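Local coordinates for cystathionine beta-lyase family protein, YNBB B.subtilis ortholog (Clostridium acetobutylicum, PDB 3HVY) that probably acts as a pyridoxal-phosphate-dependent lyase of the methionine gamma-lyase family, perhaps a cystathionine beta-lyase linked to aluminium resistance, at residues L47-A52 against A84-T89; S78-Y83 against A92-H97. All blocks are in the same frame, centred on the assembly; numbering follows the deposited sequence.

Interaction 1: L47-A52 against A84-T89; sequences LKVLKA and ANIFNT. With NA (sodium ion), chain X; EDO (1,2-ethanediol), chain Z.
Ile86 reaches across to Ala52 and Val49 where two helices of the PLP-dependent transferase fold of this probable lyase, 18-55 and 74-87, pack side by side just before the second one ends in a Schellman motif. From CB of Ile86, the CG2 branch turns to the aliphatic part of Lys48, 4.3 Å from its CG. The other branch is set anti to the carbonyl carbon (chi1 -69°), and its CG1 presses on the methyl of Ala52, with Ile86 CG1 and Ala52 CB 3.6 Å apart. At the tip, CD1 meets CG2 of Val49 at 3.9 Å, the two side chains crossing obliquely; Leu294 of helix 287-317 also packs on Ile86.

No direct hydrogen bond joins the segments, and the polar groups are bridged by water instead. One water accepts from Lys48 NZ and donates to Ile86 O; the ammonium has a further partner in the carbonyl of Glu227. A second water links Asn85 ND2 to Ala52 O, while the same amide nitrogen also bonds to Glu55.

Positive phi at Asn88 ends the helix in the Schellman motif, and a sodium ion sits there, reached by the Asn88 side chain through OD1. Two waters complete the recorded ligands; Asn85 O, Asn85 OD1 and Asn88 OD1 each lie 2.3 Å from the sodium.

Interaction 2: S78-Y83 against A92-H97; sequences SLDRVY and AFVRPH
Val94 projects from strand 92-95 into a hollow formed by Tyr83 and Leu79 of helix 78-83, a helix-on-sheet contact at an outermost strand, within this chain, of the mixed sheet of the PLP-dependent transferase fold. The helix crosses the strand at 127°. CG2 of the valine sits over the centre of the Tyr83 ring in a CH-pi contact, 3.6 Å from the centroid and 14° off the ring normal, while CG1 fits between Leu79 CD2 and the CZ end of the same ring, 4.0 Å from each of these two atoms. Ala92 is a smaller bump on the same side of the strand. Its CB rests against the helix backbone, 3.4 Å from Asp80 O, and also touches CB of Tyr83.

Beside this apolar fit, Asp80 leans over the strand. Its CG is anti to the carbonyl carbon (chi1 -67°), and OD1 accepts the backbone N-H of Val94 at 2.9 Å, met from above the carboxylate plane. OD2 forms a salt bridge with Arg95 NH1, a nearly straight bond using the syn lone pair, with carboxylate and guanidinium almost coplanar; a weak second bond runs from Arg95 NH1 to Asp80 OD1 (3.3 Å).

Arg95 starts away from the helix, but its chain is bent at chi2 and its end comes nearer. Phe93 CE1 lies over the centre of one guanidinium face, and NH2 is held by Gly278 O. NH1 serves both the carboxylate and its own strand, donating to Val94 O at 2.8 Å within the guanidinium plane.

Both contacts use helix 74-87, with centres about 12 Å apart. Interaction 2 engages residues 78-83 of it and interaction 1 the C-terminal end that follows, so the helix is clamped between helix 18-55 and strand 91-95. Along the chain the segments alternate in the order 47-52, 78-83, 84-89, 92-97. The contacts meet where Ala84 N packs on Ala92 CB, 3.7 Å apart, and where Ala52 O approaches Val82 CG2. Helix 287-317 touches side chains of both, including Ile86 and Leu79. Helix 74-87 thus ties the long helix 18-55, which also contacts the second subunit, to strand 91-95, outermost in the mixed sheet of this chain.

Interaction 1: L47-A52 against A84-T89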
loop_
_atom_site.group_PDB
_atom_site.type_symbol
_atom_site.label_atom_id
_atom_site.label_comp_id
_atom_site.label_asym_id
_atom_site.label_seq_id
_atom_site.Cartn_x
_atom_site.Cartn_y
_atom_site.Cartn_z
ATOM N N LEU D 47 -3.413 -16.277 -24.829
ATOM C CA LEU D 47 -3.523 -15.415 -25.985
ATOM C C LEU D 47 -4.758 -14.528 -25.923
ATOM O O LEU D 47 -4.705 -13.352 -26.196
ATOM C CB LEU D 47 -3.569 -16.268 -27.253
ATOM C CG LEU D 47 -3.736 -15.506 -28.578
ATOM C CD1 LEU D 47 -2.568 -14.486 -28.831
ATOM C CD2 LEU D 47 -3.835 -16.517 -29.723
ATOM N N LYS D 48 -5.893 -15.082 -25.529
ATOM C CA LYS D 48 -7.106 -14.259 -25.365
ATOM C C LYS D 48 -6.851 -13.054 -24.413
ATOM O O LYS D 48 -7.340 -11.926 -24.624
ATOM C CB LYS D 48 -8.190 -15.200 -24.813
ATOM C CG LYS D 48 -9.430 -14.594 -24.285
ATOM C CD LYS D 48 -10.603 -15.627 -24.212
ATOM C CE LYS D 48 -10.483 -16.712 -23.176
ATOM N NZ LYS D 48 -11.803 -17.526 -22.967
ATOM N N VAL D 49 -6.132 -13.308 -23.316
ATOM C CA VAL D 49 -5.895 -12.286 -22.331
ATOM C C VAL D 49 -4.893 -11.263 -22.873
ATOM O O VAL D 49 -5.127 -10.073 -22.775
ATOM C CB VAL D 49 -5.468 -12.887 -20.924
ATOM C CG1 VAL D 49 -5.063 -11.792 -19.991
ATOM C CG2 VAL D 49 -6.663 -13.684 -20.285
ATOM N N LEU D 50 -3.805 -11.721 -23.463
ATOM C CA LEU D 50 -2.820 -10.832 -24.025
ATOM C C LEU D 50 -3.491 -9.893 -25.039
ATOM O O LEU D 50 -3.264 -8.663 -25.043
ATOM C CB LEU D 50 -1.728 -11.660 -24.706
ATOM C CG LEU D 50 -0.624 -10.890 -25.420
ATOM C CD1 LEU D 50 0.084 -9.936 -24.412
ATOM C CD2 LEU D 50 0.360 -11.853 -26.137
ATOM N N LYS D 51 -4.316 -10.432 -25.922
ATOM C CA LYS D 51 -4.972 -9.566 -26.918
ATOM C C LYS D 51 -5.847 -8.493 -26.257
ATOM O O LYS D 51 -5.912 -7.366 -26.714
ATOM C CB LYS D 51 -5.876 -10.364 -27.855
ATOM C CG LYS D 51 -5.189 -11.278 -28.830
ATOM C CD LYS D 51 -6.146 -11.728 -29.945
ATOM C CE LYS D 51 -7.461 -12.290 -29.433
ATOM N NZ LYS D 51 -8.333 -12.809 -30.541
ATOM N N ALA D 52 -6.587 -8.877 -25.222
ATOM C CA ALA D 52 -7.453 -7.945 -24.496
ATOM C C ALA D 52 -6.588 -6.775 -23.897
ATOM O O ALA D 52 -6.936 -5.576 -24.014
ATOM C CB ALA D 52 -8.240 -8.694 -23.429
ATOM N N ALA D 84 -14.420 -7.182 -19.888
ATOM C CA ALA D 84 -15.567 -7.255 -20.836
ATOM C C ALA D 84 -15.104 -7.886 -22.182
ATOM O O ALA D 84 -15.785 -8.744 -22.797
ATOM C CB ALA D 84 -16.155 -5.875 -21.063
ATOM N N ASN D 85 -13.931 -7.489 -22.624
ATOM C CA ASN D 85 -13.367 -8.053 -23.857
ATOM C C ASN D 85 -13.109 -9.570 -23.698
ATOM O O ASN D 85 -13.523 -10.390 -24.539
ATOM C CB ASN D 85 -12.065 -7.351 -24.167
ATOM C CG ASN D 85 -11.594 -7.576 -25.601
ATOM O OD1 ASN D 85 -12.162 -8.393 -26.349
ATOM N ND2 ASN D 85 -10.583 -6.811 -26.012
ATOM N N ILE D 86 -12.478 -9.963 -22.599
ATOM C CA ILE D 86 -12.147 -11.373 -22.369
ATOM C C ILE D 86 -13.410 -12.239 -22.326
ATOM O O ILE D 86 -13.480 -13.325 -22.929
ATOM C CB ILE D 86 -11.336 -11.559 -21.065
ATOM C CG1 ILE D 86 -9.944 -10.958 -21.263
ATOM C CG2 ILE D 86 -11.265 -13.054 -20.655
ATOM C CD1 ILE D 86 -9.133 -10.741 -19.935
ATOM N N PHE D 87 -14.418 -11.742 -21.629
ATOM C CA PHE D 87 -15.657 -12.485 -21.463
ATOM C C PHE D 87 -16.643 -12.319 -22.627
ATOM O O PHE D 87 -17.697 -12.935 -22.647
ATOM C CB PHE D 87 -16.329 -12.082 -20.141
ATOM C CG PHE D 87 -15.690 -12.700 -18.928
ATOM C CD1 PHE D 87 -15.878 -14.035 -18.644
ATOM C CD2 PHE D 87 -14.896 -11.951 -18.076
ATOM C CE1 PHE D 87 -15.300 -14.630 -17.503
ATOM C CE2 PHE D 87 -14.313 -12.512 -16.969
ATOM C CZ PHE D 87 -14.525 -13.864 -16.664
ATOM N N ASN D 88 -16.293 -11.455 -23.563
ATOM C CA ASN D 88 -17.146 -11.104 -24.704
ATOM C C ASN D 88 -18.511 -10.581 -24.280
ATOM O O ASN D 88 -19.547 -10.996 -24.823
ATOM C CB ASN D 88 -17.229 -12.284 -25.679
ATOM C CG ASN D 88 -15.890 -12.593 -26.299
ATOM O OD1 ASN D 88 -15.248 -11.701 -26.842
ATOM N ND2 ASN D 88 -15.458 -13.847 -26.229
ATOM N N THR D 89 -18.484 -9.654 -23.317
ATOM C CA THR D 89 -19.687 -9.022 -22.785
ATOM C C THR D 89 -19.670 -7.531 -23.137
ATOM O O THR D 89 -18.623 -6.980 -23.489
ATOM C CB THR D 89 -19.751 -9.146 -21.252
ATOM O OG1 THR D 89 -18.641 -8.445 -20.636
ATOM C CG2 THR D 89 -19.795 -10.580 -20.843
HETATM NA NA NA X . -13.573 -10.158 -26.858
HETATM C C1 EDO Z . -12.898 -16.972 -26.895
HETATM O O1 EDO Z . -12.930 -15.517 -26.861
HETATM C C2 EDO Z . -14.219 -17.668 -26.633
HETATM O O2 EDO Z . -14.885 -17.969 -27.882
HETATM O O HOH W 1 -13.966 -15.949 -23.347
HETATM O O HOH W 2 -9.655 -5.113 -24.181
HETATM O O HOH W 3 -13.073 -10.217 -29.209
HETATM O O HOH W 4 -15.412 -8.254 -26.951
#

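Interaction 2: S78-Y83 against A92-H97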
loop_
_atom_site.group_PDB
_atom_site.type_symbol
_atom_site.label_atom_id
_atom_site.label_comp_id
_atom_site.label_asym_id
_atom_site.label_seq_id
_atom_site.Cartn_x
_atom_site.Cartn_y
_atom_site.Cartn_z
ATOM N N SER D 78 -10.271 0.892 -17.240
ATOM C CA SER D 78 -9.720 0.078 -18.306
ATOM C C SER D 78 -9.707 -1.399 -17.939
ATOM O O SER D 78 -9.798 -2.279 -18.842
ATOM C CB SER D 78 -8.297 0.542 -18.633
ATOM O OG SER D 78 -8.278 1.796 -19.310
ATOM N N LEU D 79 -9.566 -1.715 -16.652
ATOM C CA LEU D 79 -9.619 -3.157 -16.263
ATOM C C LEU D 79 -11.007 -3.681 -16.555
ATOM O O LEU D 79 -11.161 -4.779 -17.066
ATOM C CB LEU D 79 -9.224 -3.432 -14.838
ATOM C CG LEU D 79 -9.130 -4.913 -14.418
ATOM C CD1 LEU D 79 -8.086 -5.638 -15.238
ATOM C CD2 LEU D 79 -8.759 -4.972 -12.951
ATOM N N ASP D 80 -12.028 -2.921 -16.207
ATOM C CA ASP D 80 -13.386 -3.301 -16.624
ATOM C C ASP D 80 -13.493 -3.571 -18.137
ATOM O O ASP D 80 -14.140 -4.524 -18.547
ATOM C CB ASP D 80 -14.376 -2.215 -16.269
ATOM C CG ASP D 80 -14.560 -2.035 -14.762
ATOM O OD1 ASP D 80 -14.073 -2.869 -13.992
ATOM O OD2 ASP D 80 -15.179 -1.003 -14.343
ATOM N N ARG D 81 -12.892 -2.711 -18.982
ATOM C CA ARG D 81 -12.954 -2.939 -20.426
ATOM C C ARG D 81 -12.195 -4.204 -20.832
ATOM O O ARG D 81 -12.653 -4.969 -21.686
ATOM C CB ARG D 81 -12.442 -1.740 -21.185
ATOM C CG ARG D 81 -13.421 -0.584 -21.133
ATOM C CD ARG D 81 -13.042 0.534 -22.107
ATOM N NE ARG D 81 -11.950 1.346 -21.579
ATOM C CZ ARG D 81 -12.105 2.355 -20.711
ATOM N NH1 ARG D 81 -13.299 2.762 -20.299
ATOM N NH2 ARG D 81 -11.047 3.007 -20.280
ATOM N N VAL D 82 -11.066 -4.468 -20.175
ATOM C CA VAL D 82 -10.281 -5.686 -20.483
ATOM C C VAL D 82 -11.106 -6.958 -20.156
ATOM O O VAL D 82 -11.192 -7.871 -20.979
ATOM C CB VAL D 82 -8.900 -5.661 -19.757
ATOM C CG1 VAL D 82 -8.219 -7.033 -19.809
ATOM C CG2 VAL D 82 -7.987 -4.524 -20.395
ATOM N N TYR D 83 -11.725 -7.001 -18.972
ATOM C CA TYR D 83 -12.539 -8.123 -18.604
ATOM C C TYR D 83 -13.735 -8.274 -19.566
ATOM O O TYR D 83 -14.069 -9.390 -19.964
ATOM C CB TYR D 83 -13.086 -7.970 -17.203
ATOM C CG TYR D 83 -12.303 -8.578 -16.058
ATOM C CD1 TYR D 83 -11.013 -8.192 -15.773
ATOM C CD2 TYR D 83 -12.930 -9.475 -15.166
ATOM C CE1 TYR D 83 -10.334 -8.718 -14.613
ATOM C CE2 TYR D 83 -12.276 -9.986 -14.066
ATOM C CZ TYR D 83 -10.967 -9.644 -13.812
ATOM O OH TYR D 83 -10.330 -10.178 -12.682
ATOM N N ALA D 92 -18.370 -4.875 -17.785
ATOM C CA ALA D 92 -17.801 -5.584 -16.652
ATOM C C ALA D 92 -17.543 -4.553 -15.590
ATOM O O ALA D 92 -17.430 -3.344 -15.881
ATOM C CB ALA D 92 -16.516 -6.384 -16.992
ATOM N N PHE D 93 -17.444 -5.056 -14.368
ATOM C CA PHE D 93 -17.343 -4.276 -13.139
ATOM C C PHE D 93 -16.507 -5.110 -12.173
ATOM O O PHE D 93 -16.989 -6.105 -11.599
ATOM C CB PHE D 93 -18.735 -4.004 -12.605
ATOM C CG PHE D 93 -18.777 -3.253 -11.293
ATOM C CD1 PHE D 93 -18.506 -1.887 -11.224
ATOM C CD2 PHE D 93 -19.103 -3.911 -10.135
ATOM C CE1 PHE D 93 -18.590 -1.207 -10.058
ATOM C CE2 PHE D 93 -19.148 -3.214 -8.943
ATOM C CZ PHE D 93 -18.920 -1.846 -8.919
ATOM N N VAL D 94 -15.246 -4.712 -12.055
ATOM C CA VAL D 94 -14.244 -5.386 -11.285
ATOM C C VAL D 94 -13.760 -4.423 -10.211
ATOM O O VAL D 94 -13.342 -3.272 -10.503
ATOM C CB VAL D 94 -13.041 -5.772 -12.182
ATOM C CG1 VAL D 94 -12.050 -6.659 -11.385
ATOM C CG2 VAL D 94 -13.502 -6.402 -13.500
ATOM N N ARG D 95 -13.819 -4.864 -8.955
ATOM C CA ARG D 95 -13.523 -3.965 -7.861
ATOM C C ARG D 95 -12.942 -4.724 -6.713
ATOM O O ARG D 95 -13.338 -5.874 -6.431
ATOM C CB ARG D 95 -14.787 -3.285 -7.346
ATOM C CG ARG D 95 -15.452 -2.331 -8.295
ATOM C CD ARG D 95 -14.638 -1.067 -8.498
ATOM N NE ARG D 95 -15.326 -0.071 -9.322
ATOM C CZ ARG D 95 -15.393 -0.098 -10.646
ATOM N NH1 ARG D 95 -14.839 -1.083 -11.323
ATOM N NH2 ARG D 95 -16.038 0.863 -11.291
ATOM N N PRO D 96 -11.995 -4.097 -6.006
ATOM C CA PRO D 96 -11.432 -4.687 -4.769
ATOM C C PRO D 96 -12.451 -4.562 -3.613
ATOM O O PRO D 96 -12.347 -5.217 -2.570
ATOM C CB PRO D 96 -10.215 -3.787 -4.498
ATOM C CG PRO D 96 -10.668 -2.442 -5.027
ATOM C CD PRO D 96 -11.403 -2.788 -6.302
ATOM N N HIS D 97 -13.456 -3.728 -3.814
ATOM C CA HIS D 97 -14.459 -3.482 -2.785
ATOM C C HIS D 97 -15.343 -4.677 -2.464
ATOM O O HIS D 97 -16.024 -4.680 -1.413
ATOM C CB HIS D 97 -15.341 -2.293 -3.164
ATOM C CG HIS D 97 -14.566 -1.063 -3.548
ATOM N ND1 HIS D 97 -14.590 0.101 -2.808
ATOM C CD2 HIS D 97 -13.733 -0.826 -4.601
ATOM C CE1 HIS D 97 -13.788 0.992 -3.377
ATOM N NE2 HIS D 97 -13.265 0.462 -4.470
HETATM O O HOH W 5 -15.595 1.459 -14.507
#